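PDB 7AHB: phthiocerol synthesis polyketide synthase type I PpsC from Mycobacterium tuberculosis, which takes part in building the phthiocerol chain, its acyltransferase domain probably selecting extender units and passing them to the acyl carrier protein. Local coordinates for residues 49-55 / 131-137; 57-61 / 346-350; 141-145 / 285-290. All blocks are in the same frame, centred on the assembly; numbering follows the deposited sequence.

Contact 1: residues 49-55 / 131-137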
loop_
_atom_site.group_PDB
_atom_site.type_symbol
_atom_site.label_atom_id
_atom_site.label_comp_id
_atom_site.label_asym_id
_atom_site.label_seq_id
_atom_site.Cartn_x
_atom_site.Cartn_y
_atom_site.Cartn_z
ATOM N N THR A 49 -0.924 -5.681 -16.857
ATOM C CA THR A 49 -0.057 -5.440 -15.712
ATOM C C THR A 49 -0.772 -4.567 -14.688
ATOM O O THR A 49 -1.324 -3.515 -15.038
ATOM C CB THR A 49 1.246 -4.756 -16.152
ATOM O OG1 THR A 49 2.012 -5.650 -16.957
ATOM C CG2 THR A 49 2.077 -4.330 -14.918
ATOM N N VAL A 50 -0.702 -4.975 -13.422
ATOM C CA VAL A 50 -1.296 -4.246 -12.310
ATOM C C VAL A 50 -0.182 -3.832 -11.361
ATOM O O VAL A 50 0.630 -4.671 -10.963
ATOM C CB VAL A 50 -2.328 -5.114 -11.575
ATOM C CG1 VAL A 50 -2.918 -4.365 -10.396
ATOM C CG2 VAL A 50 -3.466 -5.552 -12.553
ATOM N N PHE A 51 -0.133 -2.550 -11.018
ATOM C CA PHE A 51 0.760 -2.072 -9.964
ATOM C C PHE A 51 -0.010 -2.035 -8.652
ATOM O O PHE A 51 -1.082 -1.426 -8.588
ATOM C CB PHE A 51 1.278 -0.667 -10.243
ATOM C CG PHE A 51 2.476 -0.606 -11.156
ATOM C CD1 PHE A 51 2.758 -1.629 -12.044
ATOM C CD2 PHE A 51 3.304 0.506 -11.137
ATOM C CE1 PHE A 51 3.845 -1.543 -12.895
ATOM C CE2 PHE A 51 4.399 0.586 -11.980
ATOM C CZ PHE A 51 4.670 -0.440 -12.851
ATOM N N VAL A 52 0.556 -2.639 -7.603
ATOM C CA VAL A 52 -0.090 -2.743 -6.294
ATOM C C VAL A 52 0.698 -1.906 -5.289
ATOM O O VAL A 52 1.892 -2.157 -5.062
ATOM C CB VAL A 52 -0.178 -4.201 -5.828
ATOM C CG1 VAL A 52 -0.703 -4.274 -4.406
ATOM C CG2 VAL A 52 -1.045 -5.030 -6.803
ATOM N N TYR A 53 0.017 -0.953 -4.644
ATOM C CA TYR A 53 0.650 -0.031 -3.700
ATOM C C TYR A 53 0.256 -0.447 -2.288
ATOM O O TYR A 53 -0.924 -0.392 -1.917
ATOM C CB TYR A 53 0.256 1.408 -4.014
ATOM C CG TYR A 53 0.827 1.840 -5.346
ATOM C CD1 TYR A 53 0.148 1.587 -6.528
ATOM C CD2 TYR A 53 2.068 2.424 -5.424
ATOM C CE1 TYR A 53 0.666 1.960 -7.746
ATOM C CE2 TYR A 53 2.612 2.792 -6.642
ATOM C CZ TYR A 53 1.903 2.555 -7.798
ATOM O OH TYR A 53 2.437 2.910 -9.012
ATOM N N SER A 54 1.247 -0.896 -1.517
ATOM C CA SER A 54 1.019 -1.372 -0.170
ATOM C C SER A 54 0.825 -0.201 0.779
ATOM O O SER A 54 1.294 0.916 0.538
ATOM C CB SER A 54 2.193 -2.225 0.297
ATOM O OG SER A 54 2.013 -2.598 1.641
ATOM N N GLY A 55 0.142 -0.473 1.872
ATOM C CA GLY A 55 -0.106 0.516 2.893
ATOM C C GLY A 55 0.860 0.493 4.049
ATOM O O GLY A 55 0.764 1.329 4.956
ATOM N N PRO A 131 1.719 0.562 -15.511
ATOM C CA PRO A 131 0.526 -0.222 -15.162
ATOM C C PRO A 131 -0.636 0.016 -16.114
ATOM O O PRO A 131 -0.903 1.141 -16.533
ATOM C CB PRO A 131 0.175 0.257 -13.747
ATOM C CG PRO A 131 0.669 1.705 -13.719
ATOM C CD PRO A 131 1.859 1.782 -14.696
ATOM N N ASP A 132 -1.346 -1.061 -16.428
ATOM C CA ASP A 132 -2.638 -0.944 -17.093
ATOM C C ASP A 132 -3.760 -0.658 -16.094
ATOM O O ASP A 132 -4.808 -0.136 -16.482
ATOM C CB ASP A 132 -2.961 -2.231 -17.855
ATOM C CG ASP A 132 -1.865 -2.635 -18.813
ATOM O OD1 ASP A 132 -1.566 -1.867 -19.746
ATOM O OD2 ASP A 132 -1.292 -3.724 -18.619
ATOM N N ALA A 133 -3.566 -1.020 -14.822
ATOM C CA ALA A 133 -4.514 -0.775 -13.746
ATOM C C ALA A 133 -3.699 -0.720 -12.464
ATOM O O ALA A 133 -2.590 -1.269 -12.391
ATOM C CB ALA A 133 -5.591 -1.859 -13.635
ATOM N N VAL A 134 -4.232 -0.025 -11.466
ATOM C CA VAL A 134 -3.550 0.075 -10.179
ATOM C C VAL A 134 -4.509 -0.333 -9.063
ATOM O O VAL A 134 -5.732 -0.165 -9.157
ATOM C CB VAL A 134 -2.970 1.495 -9.910
ATOM C CG1 VAL A 134 -2.040 1.918 -11.015
ATOM C CG2 VAL A 134 -4.093 2.499 -9.725
ATOM N N ILE A 135 -3.936 -0.857 -7.984
ATOM C CA ILE A 135 -4.673 -1.218 -6.783
ATOM C C ILE A 135 -3.938 -0.604 -5.608
ATOM O O ILE A 135 -2.717 -0.763 -5.506
ATOM C CB ILE A 135 -4.767 -2.742 -6.606
ATOM C CG1 ILE A 135 -5.737 -3.327 -7.603
ATOM C CG2 ILE A 135 -5.228 -3.072 -5.188
ATOM C CD1 ILE A 135 -5.711 -4.854 -7.654
ATOM N N GLY A 136 -4.664 0.149 -4.773
ATOM C CA GLY A 136 -4.118 0.654 -3.527
ATOM C C GLY A 136 -4.617 -0.103 -2.301
ATOM O O GLY A 136 -5.818 -0.235 -2.080
ATOM N N HIS A 137 -3.684 -0.639 -1.532
ATOM C CA HIS A 137 -3.930 -1.395 -0.305
ATOM C C HIS A 137 -3.794 -0.433 0.864
ATOM O O HIS A 137 -2.731 0.151 1.060
ATOM C CB HIS A 137 -2.919 -2.541 -0.228
ATOM C CG HIS A 137 -2.855 -3.255 1.086
ATOM N ND1 HIS A 137 -2.267 -2.702 2.204
ATOM C CD2 HIS A 137 -3.199 -4.518 1.430
ATOM C CE1 HIS A 137 -2.307 -3.572 3.197
ATOM N NE2 HIS A 137 -2.873 -4.680 2.754
#
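Phe-51 N donates to Ala-133 O (3.1 Å) while Phe-51 O accepts from Ile-135 N (3.0 Å), the paired bonding of two parallel strands inside the five-stranded sheet of the acyltransferase core. Tyr-53 continues the pattern, giving its N-H to Ile-135 O and accepting His-137 N at Tyr-53 O, 2.8 Å away. Where the pairing starts, a carboxylate joins in: with chi1 at -54°, the head of Asp-132 swings beside its own backbone N, and OD2 turns its anti lone pair to Thr-49 N at 2.7 Å.

Among the side chains, Pro-131 lies across one face of the Phe-51 ring, its CB 3.9 Å from the centroid in a CH-pi contact. On the other surface of the sheet, Val-50 CG1 meets Ile-135 CD1 (3.9 Å) against helix 300-308. Farther out, Tyr-53 rests on helix 141-147, and a hydrogen bond between its OH and Thr-121 OG1 anchors the far end of this buried side chain.

Gly-136 opens a GxSxG sequence consistent with a nucleophile elbow; strand 133-136 therefore ends at the probable active site. There Gly-55 N reaches His-137 ND1 at 3.3 Å, 27° out of the imidazole plane.

Contact 2: residues 57-61 / 346-350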
loop_
_atom_site.group_PDB
_atom_site.type_symbol
_atom_site.label_atom_id
_atom_site.label_comp_id
_atom_site.label_asym_id
_atom_site.label_seq_id
_atom_site.Cartn_x
_atom_site.Cartn_y
_atom_site.Cartn_z
ATOM N N GLY A 57 4.641 0.781 5.772
ATOM C CA GLY A 57 6.015 1.237 5.640
ATOM C C GLY A 57 6.960 0.092 5.947
ATOM O O GLY A 57 6.784 -0.619 6.940
ATOM N N SER A 58 7.962 -0.097 5.081
ATOM C CA SER A 58 8.855 -1.245 5.196
ATOM C C SER A 58 10.297 -0.810 5.003
ATOM O O SER A 58 11.098 -1.504 4.364
ATOM C CB SER A 58 8.486 -2.333 4.189
ATOM O OG SER A 58 7.077 -2.406 4.023
ATOM N N GLN A 59 10.649 0.349 5.551
ATOM C CA GLN A 59 12.005 0.854 5.413
ATOM C C GLN A 59 13.020 -0.175 5.893
ATOM O O GLN A 59 12.815 -0.863 6.899
ATOM C CB GLN A 59 12.155 2.146 6.206
ATOM C CG GLN A 59 11.964 1.960 7.717
ATOM C CD GLN A 59 11.944 3.296 8.448
ATOM O OE1 GLN A 59 12.778 4.197 8.165
ATOM N NE2 GLN A 59 10.974 3.459 9.356
ATOM N N TRP A 60 14.113 -0.293 5.146
ATOM C CA TRP A 60 15.256 -1.084 5.576
ATOM C C TRP A 60 16.513 -0.243 5.424
ATOM O O TRP A 60 16.565 0.669 4.588
ATOM C CB TRP A 60 15.392 -2.405 4.791
ATOM C CG TRP A 60 15.238 -2.277 3.313
ATOM C CD1 TRP A 60 14.090 -2.400 2.602
ATOM C CD2 TRP A 60 16.276 -2.029 2.366
ATOM N NE1 TRP A 60 14.340 -2.231 1.268
ATOM C CE2 TRP A 60 15.681 -2.012 1.095
ATOM C CE3 TRP A 60 17.657 -1.830 2.470
ATOM C CZ2 TRP A 60 16.413 -1.783 -0.066
ATOM C CZ3 TRP A 60 18.387 -1.605 1.322
ATOM C CH2 TRP A 60 17.764 -1.567 0.071
ATOM N N ALA A 61 17.523 -0.580 6.232
ATOM C CA ALA A 61 18.756 0.191 6.336
ATOM C C ALA A 61 19.407 0.384 4.988
ATOM O O ALA A 61 19.867 -0.580 4.365
ATOM C CB ALA A 61 19.722 -0.534 7.286
ATOM N N LEU A 346 11.545 -3.840 -4.625
ATOM C CA LEU A 346 12.740 -3.983 -3.805
ATOM C C LEU A 346 12.482 -4.971 -2.666
ATOM O O LEU A 346 11.335 -5.304 -2.348
ATOM C CB LEU A 346 13.161 -2.632 -3.221
ATOM C CG LEU A 346 13.303 -1.440 -4.155
ATOM C CD1 LEU A 346 13.664 -0.205 -3.326
ATOM C CD2 LEU A 346 14.338 -1.693 -5.196
ATOM N N GLN A 347 13.563 -5.383 -1.999
ATOM C CA GLN A 347 13.461 -6.261 -0.844
ATOM C C GLN A 347 14.620 -5.993 0.103
ATOM O O GLN A 347 15.727 -5.630 -0.321
ATOM C CB GLN A 347 13.454 -7.728 -1.261
ATOM C CG GLN A 347 14.735 -8.176 -1.921
ATOM C CD GLN A 347 14.463 -9.211 -2.993
ATOM O OE1 GLN A 347 14.134 -8.861 -4.134
ATOM N NE2 GLN A 347 14.586 -10.495 -2.637
ATOM N N ARG A 348 14.347 -6.177 1.397
ATOM C CA ARG A 348 15.318 -5.815 2.425
ATOM C C ARG A 348 16.537 -6.725 2.404
ATOM O O ARG A 348 17.620 -6.317 2.845
ATOM C CB ARG A 348 14.651 -5.842 3.798
ATOM C CG ARG A 348 14.419 -7.241 4.356
ATOM C CD ARG A 348 13.327 -7.241 5.447
ATOM N NE ARG A 348 13.569 -6.209 6.458
ATOM C CZ ARG A 348 12.938 -5.028 6.488
ATOM N NH1 ARG A 348 12.007 -4.724 5.564
ATOM N NH2 ARG A 348 13.234 -4.143 7.446
ATOM N N ASP A 349 16.381 -7.950 1.916
ATOM C CA ASP A 349 17.502 -8.860 1.756
ATOM C C ASP A 349 18.208 -8.598 0.430
ATOM O O ASP A 349 17.591 -8.180 -0.557
ATOM C CB ASP A 349 17.020 -10.311 1.814
ATOM C CG ASP A 349 15.805 -10.562 0.912
ATOM O OD1 ASP A 349 14.646 -10.206 1.293
ATOM O OD2 ASP A 349 16.017 -11.091 -0.208
ATOM N N ALA A 350 19.512 -8.849 0.411
ATOM C CA ALA A 350 20.288 -8.708 -0.818
ATOM C C ALA A 350 20.695 -10.069 -1.379
ATOM O O ALA A 350 20.662 -10.282 -2.594
ATOM C CB ALA A 350 21.510 -7.855 -0.571
#
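Trp-60 and Arg-348 are brought together by similar first torsions: in each, CG sits between the backbone N and the carbonyl carbon (chi1 46° and 76°). The indole is thereby laid over the backbone of Arg-348, and the arginine chain starts off past CB of the tryptophan. What results is a CH-pi contact between two surface loops, one following strand 49-53 and the other following the edge strand 341-343 of the parallel sheet.

Over the face of the indole comes Arg-348 CA, which stands 3.6 Å from the centroid of the five-membered ring of Trp-60 and almost on its normal. Beside it, Arg-348 CB touches Trp-60 CG, also at 3.6 Å, while Gln-347 O approaches the six-membered part of the indole, 3.9 Å from CE2. From there the two side chains run antiparallel past one another. A bend at chi3 brings one face of the guanidinium against Trp-60 CB, with its plane 77° from that of the indole, so the cationic group does not stack on the ring. Instead its edge faces the chain just before the tryptophan, where NH2 makes a weak hydrogen bond to Gln-59 O at 3.4 Å and NH1 comes near Ser-58 O.

Neighbouring groups set the position of both partners. Trp-60 NE1 donates to Ala-319 O, and the ring of His-20 stacks on the indole; Arg-348 N is hydrogen-bonded to His-320 ND1. A thiocyanate ion, probably a crystallisation additive, lies about 3 Å from the side chain of Trp-60. Within the C-terminal loop, Gln-347 and Asp-349 bridge the backbone of the arginine, on the side away from its side chain: Gln-347 NE2 donates to Asp-349 OD2 at 2.9 Å, on the syn side of the carboxylate but tilted out of its plane.

Contact 3: residues 141-145 / 285-290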
loop_
_atom_site.group_PDB
_atom_site.type_symbol
_atom_site.label_atom_id
_atom_site.label_comp_id
_atom_site.label_asym_id
_atom_site.label_seq_id
_atom_site.Cartn_x
_atom_site.Cartn_y
_atom_site.Cartn_z
ATOM N N GLU A 141 -3.571 3.500 -1.227
ATOM C CA GLU A 141 -4.502 3.980 -2.238
ATOM C C GLU A 141 -4.245 5.441 -2.598
ATOM O O GLU A 141 -4.629 5.880 -3.683
ATOM C CB GLU A 141 -5.945 3.793 -1.753
ATOM C CG GLU A 141 -6.984 4.135 -2.771
ATOM C CD GLU A 141 -8.257 3.302 -2.682
ATOM O OE1 GLU A 141 -8.234 2.059 -2.905
ATOM O OE2 GLU A 141 -9.293 3.913 -2.365
ATOM N N VAL A 142 -3.569 6.212 -1.746
ATOM C CA VAL A 142 -3.200 7.565 -2.161
ATOM C C VAL A 142 -2.219 7.504 -3.326
ATOM O O VAL A 142 -2.405 8.162 -4.362
ATOM C CB VAL A 142 -2.611 8.356 -0.981
ATOM C CG1 VAL A 142 -2.269 9.785 -1.440
ATOM C CG2 VAL A 142 -3.577 8.371 0.193
ATOM N N ALA A 143 -1.158 6.703 -3.168
ATOM C CA ALA A 143 -0.171 6.551 -4.231
ATOM C C ALA A 143 -0.823 6.032 -5.502
ATOM O O ALA A 143 -0.508 6.505 -6.598
ATOM C CB ALA A 143 0.950 5.610 -3.800
ATOM N N ALA A 144 -1.723 5.046 -5.372
ATOM C CA ALA A 144 -2.449 4.530 -6.537
ATOM C C ALA A 144 -3.233 5.634 -7.238
ATOM O O ALA A 144 -3.229 5.733 -8.472
ATOM C CB ALA A 144 -3.388 3.391 -6.108
ATOM N N ALA A 145 -3.920 6.469 -6.463
ATOM C CA ALA A 145 -4.685 7.561 -7.034
ATOM C C ALA A 145 -3.780 8.552 -7.748
ATOM O O ALA A 145 -4.167 9.121 -8.777
ATOM C CB ALA A 145 -5.500 8.245 -5.931
ATOM N N PHE A 285 -11.955 11.081 -5.749
ATOM C CA PHE A 285 -10.909 10.860 -4.747
ATOM C C PHE A 285 -10.640 12.137 -3.949
ATOM O O PHE A 285 -9.546 12.684 -3.918
ATOM C CB PHE A 285 -9.650 10.326 -5.417
ATOM C CG PHE A 285 -9.806 8.945 -5.942
ATOM C CD1 PHE A 285 -10.262 8.724 -7.240
ATOM C CD2 PHE A 285 -9.533 7.845 -5.132
ATOM C CE1 PHE A 285 -10.428 7.437 -7.718
ATOM C CE2 PHE A 285 -9.701 6.556 -5.609
ATOM C CZ PHE A 285 -10.155 6.355 -6.902
ATOM N N ASP A 286 -11.683 12.579 -3.268
ATOM C CA ASP A 286 -11.746 13.843 -2.565
ATOM C C ASP A 286 -11.640 13.595 -1.060
ATOM O O ASP A 286 -11.394 12.468 -0.613
ATOM C CB ASP A 286 -13.052 14.568 -2.914
ATOM C CG ASP A 286 -14.300 13.727 -2.618
ATOM O OD1 ASP A 286 -14.190 12.684 -1.918
ATOM O OD2 ASP A 286 -15.388 14.096 -3.122
ATOM N N ALA A 287 -11.836 14.658 -0.270
ATOM C CA ALA A 287 -11.657 14.557 1.179
ATOM C C ALA A 287 -12.513 13.443 1.774
ATOM O O ALA A 287 -12.040 12.668 2.616
ATOM C CB ALA A 287 -11.999 15.887 1.844
ATOM N N GLU A 288 -13.780 13.342 1.353
ATOM C CA GLU A 288 -14.638 12.293 1.903
ATOM C C GLU A 288 -14.084 10.911 1.575
ATOM O O GLU A 288 -14.157 9.986 2.393
ATOM C CB GLU A 288 -16.072 12.429 1.378
ATOM C CG GLU A 288 -16.971 11.286 1.815
ATOM C CD GLU A 288 -18.439 11.476 1.415
ATOM O OE1 GLU A 288 -18.748 12.407 0.624
ATOM O OE2 GLU A 288 -19.288 10.695 1.900
ATOM N N HIS A 289 -13.523 10.745 0.381
ATOM C CA HIS A 289 -12.982 9.438 0.025
ATOM C C HIS A 289 -11.836 9.041 0.952
ATOM O O HIS A 289 -11.734 7.887 1.385
ATOM C CB HIS A 289 -12.465 9.442 -1.402
ATOM C CG HIS A 289 -11.831 8.150 -1.799
ATOM N ND1 HIS A 289 -12.545 7.113 -2.353
ATOM C CD2 HIS A 289 -10.553 7.720 -1.707
ATOM C CE1 HIS A 289 -11.732 6.103 -2.602
ATOM N NE2 HIS A 289 -10.517 6.448 -2.222
ATOM N N TRP A 290 -10.926 9.971 1.219
ATOM C CA TRP A 290 -9.790 9.646 2.079
ATOM C C TRP A 290 -10.211 9.450 3.534
ATOM O O TRP A 290 -9.648 8.598 4.230
ATOM C CB TRP A 290 -8.721 10.728 1.905
ATOM C CG TRP A 290 -8.278 10.784 0.478
ATOM C CD1 TRP A 290 -8.394 11.847 -0.380
ATOM C CD2 TRP A 290 -7.721 9.705 -0.291
ATOM N NE1 TRP A 290 -7.912 11.506 -1.631
ATOM C CE2 TRP A 290 -7.513 10.192 -1.605
ATOM C CE3 TRP A 290 -7.379 8.374 0.003
ATOM C CZ2 TRP A 290 -6.983 9.403 -2.615
ATOM C CZ3 TRP A 290 -6.855 7.588 -1.001
ATOM C CH2 TRP A 290 -6.643 8.118 -2.302
#
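Glu-141 OE2 is gripped from several directions. His-289 NE2 donates to Glu-141 OE2 at 2.8 Å through a bent bond (137° at the hydrogen), and the hydroxyls of Ser-269 and Thr-271 are hydrogen-bonded to the same oxygen. The imidazole uses the anti lone pair of OE2, and the carboxylate lies nearly in the plane of the ring, 24° away. Since OE1 accepts from Thr-270 N, both oxygens of this buried acid are satisfied and the group is fixed against rotation. The other ring nitrogen, His-289 ND1, is hydrogen-bonded to Tyr-272 OH, which holds the ring in its setting, and Phe-285 CD2 lies 3.3 Å above one of its faces.

The glutamate starts helix 141-147, directly after the GxSxG sequence that probably forms the nucleophile elbow of this acyltransferase. The contact thus ties the helix behind that turn to helix 287-295, more than a hundred residues later in the chain. Its apolar half centres on Trp-290, whose indole is sandwiched: Val-142 CG2 lies over one face, 3.9 Å from the centroid of the six-membered ring, and His-289 CD2 lies over the opposite face. The rim of the indole points into the helix, with CH2 placed 3.3 Å from Glu-141 O and 3.8 Å from Ala-145 CB. That carbonyl is already used by the helix itself, accepting from Ala-145 N. The methyl of Ala-145 also meets the Phe-285 ring, 4.1 Å from CD2, so that it touches both aromatic side chains.

Trp-290 is steadied from within its own segment by a weak bond from NE1 to Phe-285 O. Asp-286 caps the N-terminus of helix 287-295, its OD1 accepting from His-289 N at 3.1 Å.

In the fold
Contacts 1 and 3 lie on consecutive elements of the fold: strand 133-136 runs through the probable nucleophile elbow into helix 141-147, and their centres lie 14 Å apart. They touch directly, with Tyr-53 CD2 3.7 Å from Ala-143 CB, and Glu-141 links the helix after the elbow to helix 287-295. Contact 2 adjoins contact 1 in sequence, its loop 57-61 following strand 49-53, but is centred 19 Å from it, at the surface. Contacts 2 and 3 sit on opposite sides of the chain's centre, 26 Å between centres. One thiocyanate lies about 3 Å from the side chain of His-137 and a separate one about 3 Å from that of Trp-60 (nearest atoms).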